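PDB 1UP7: 6-phospho-beta-glucosidase from Thermotoga maritima, which hydrolyses cellobiose 6'-phosphate to glucose 6-phosphate and glucose, as a family 4 glycosidase that depends on NAD+ and manganese. Local coordinates for the interface of chains A and B. Residues are numbered along the deposited sequence; one frame, centred on the assembly and turned at random. Chains: chain A/B, 6-phospho-beta-glucosidase.

The interface of chains A and B. Residues chain A 186, 202, 348-349; chain B 339, 341, 344, 346.
B:Arg344 reaches across the subunit boundary into the corner formed by A:Phe202 and A:Phe186, on neighbouring strands 195-203 and 185-190 of chain A. Its chain bends at chi3 (-116°), which lays NE over one face of A:Phe202, 3.7 Å from the ring centroid, in a cation-pi contact. The guanidinium is steeply inclined to that ring, and NH2 lies 3.5 Å from A:Phe202 CG. Against A:Phe186 it runs nearly parallel, the two planes 14° apart, with NH1 3.5 Å from CE1. An alanine in place of A:Phe202 would probably leave the guanidinium without its aromatic partner on that side and freer to turn. A second arginine, B:Arg341, extends alongside A:Phe186, whose CB sits over the centre of its guanidinium; a hydrogen bond from B:Arg341 NH1 to the phenol OH of B:Tyr339 (3.0 Å), within chain B, is likely to steady this tip.

Apolar packing continues at A:Leu348, where CD2 touches the B:Tyr339 ring at CD2 (4.0 Å) and CG meets CB of B:His346.

The B:His346 imidazole also meets A:Phe186 tip to tip, its NE2 nitrogen 3.8 Å from CZ of that ring.

This patch belongs to a two-fold interface of an enzyme that exists as dimers and tetramers, and its centre is about 26 Å from the catalytic A:Tyr243. A hydrogen bond across it runs from B:His346 ND1 to the backbone carbonyl O of A:Ser349, 3.1 Å away and tilted 27° out of the imidazole plane.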
loop_
_atom_site.group_PDB
_atom_site.type_symbol
_atom_site.label_atom_id
_atom_site.label_comp_id
_atom_site.label_asym_id
_atom_site.label_seq_id
_atom_site.Cartn_x
_atom_site.Cartn_y
_atom_site.Cartn_z
ATOM N N PHE A 186 -21.178 7.593 18.715
ATOM C CA PHE A 186 -20.027 7.043 18.013
ATOM C C PHE A 186 -20.122 7.427 16.531
ATOM O O PHE A 186 -21.166 7.306 15.912
ATOM C CB PHE A 186 -19.999 5.518 18.278
ATOM C CG PHE A 186 -18.849 4.797 17.634
ATOM C CD1 PHE A 186 -18.958 4.316 16.329
ATOM C CD2 PHE A 186 -17.670 4.571 18.342
ATOM C CE1 PHE A 186 -17.885 3.645 15.717
ATOM C CE2 PHE A 186 -16.594 3.903 17.740
ATOM C CZ PHE A 186 -16.709 3.429 16.422
ATOM N N PHE A 202 -23.875 7.216 15.095
ATOM C CA PHE A 202 -24.504 6.184 15.894
ATOM C C PHE A 202 -24.742 6.709 17.314
ATOM O O PHE A 202 -23.840 7.297 17.921
ATOM C CB PHE A 202 -23.614 4.928 15.993
ATOM C CG PHE A 202 -23.355 4.223 14.678
ATOM C CD1 PHE A 202 -22.264 4.586 13.874
ATOM C CD2 PHE A 202 -24.163 3.165 14.273
ATOM C CE1 PHE A 202 -22.023 3.909 12.669
ATOM C CE2 PHE A 202 -23.923 2.491 13.066
ATOM C CZ PHE A 202 -22.854 2.864 12.267
ATOM N N LEU A 348 -8.850 3.032 15.082
ATOM C CA LEU A 348 -9.954 2.101 14.800
ATOM C C LEU A 348 -10.265 2.064 13.318
ATOM O O LEU A 348 -10.393 3.092 12.684
ATOM C CB LEU A 348 -11.228 2.573 15.506
ATOM C CG LEU A 348 -11.739 1.852 16.755
ATOM C CD1 LEU A 348 -10.595 1.336 17.566
ATOM C CD2 LEU A 348 -12.569 2.783 17.603
ATOM N N SER A 349 -10.410 0.873 12.772
ATOM C CA SER A 349 -10.930 0.706 11.423
ATOM C C SER A 349 -12.254 1.474 11.160
ATOM O O SER A 349 -13.207 1.364 11.939
ATOM C CB SER A 349 -11.164 -0.773 11.168
ATOM O OG SER A 349 -11.156 -0.949 9.770
ATOM N N TYR B 339 -11.954 -4.073 18.652
ATOM C CA TYR B 339 -12.886 -3.336 19.451
ATOM C C TYR B 339 -14.276 -3.735 18.968
ATOM O O TYR B 339 -14.665 -3.462 17.820
ATOM C CB TYR B 339 -12.633 -1.846 19.275
ATOM C CG TYR B 339 -13.519 -0.915 20.052
ATOM C CD1 TYR B 339 -13.365 -0.756 21.420
ATOM C CD2 TYR B 339 -14.489 -0.159 19.409
ATOM C CE1 TYR B 339 -14.155 0.114 22.119
ATOM C CE2 TYR B 339 -15.286 0.723 20.103
ATOM C CZ TYR B 339 -15.113 0.863 21.466
ATOM O OH TYR B 339 -15.911 1.753 22.187
ATOM N N ARG B 341 -18.262 -3.587 19.408
ATOM C CA ARG B 341 -19.332 -2.699 19.883
ATOM C C ARG B 341 -20.533 -2.823 18.955
ATOM O O ARG B 341 -20.374 -2.785 17.743
ATOM C CB ARG B 341 -18.808 -1.254 19.919
ATOM C CG ARG B 341 -19.716 -0.205 20.586
ATOM C CD ARG B 341 -19.008 1.122 20.863
ATOM N NE ARG B 341 -19.931 2.173 21.291
ATOM C CZ ARG B 341 -19.560 3.360 21.794
ATOM N NH1 ARG B 341 -18.271 3.651 21.936
ATOM N NH2 ARG B 341 -20.479 4.250 22.168
ATOM N N ARG B 344 -20.663 -4.508 15.585
ATOM C CA ARG B 344 -19.542 -4.178 14.720
ATOM C C ARG B 344 -18.239 -4.644 15.343
ATOM O O ARG B 344 -18.109 -4.739 16.560
ATOM C CB ARG B 344 -19.509 -2.677 14.367
ATOM C CG ARG B 344 -20.893 -2.055 14.040
ATOM C CD ARG B 344 -20.864 -0.546 13.690
ATOM N NE ARG B 344 -21.600 0.337 14.639
ATOM C CZ ARG B 344 -21.047 0.928 15.722
ATOM N NH1 ARG B 344 -19.760 0.714 16.043
ATOM N NH2 ARG B 344 -21.799 1.690 16.517
ATOM N N HIS B 346 -14.244 -3.737 15.113
ATOM C CA HIS B 346 -13.281 -2.738 14.644
ATOM C C HIS B 346 -11.877 -3.175 14.920
ATOM O O HIS B 346 -11.484 -3.462 16.025
ATOM C CB HIS B 346 -13.487 -1.350 15.240
ATOM C CG HIS B 346 -14.847 -0.781 14.993
ATOM N ND1 HIS B 346 -15.207 -0.216 13.790
ATOM C CD2 HIS B 346 -15.932 -0.683 15.792
ATOM C CE1 HIS B 346 -16.452 0.207 13.855
ATOM N NE2 HIS B 346 -16.917 -0.068 15.058
#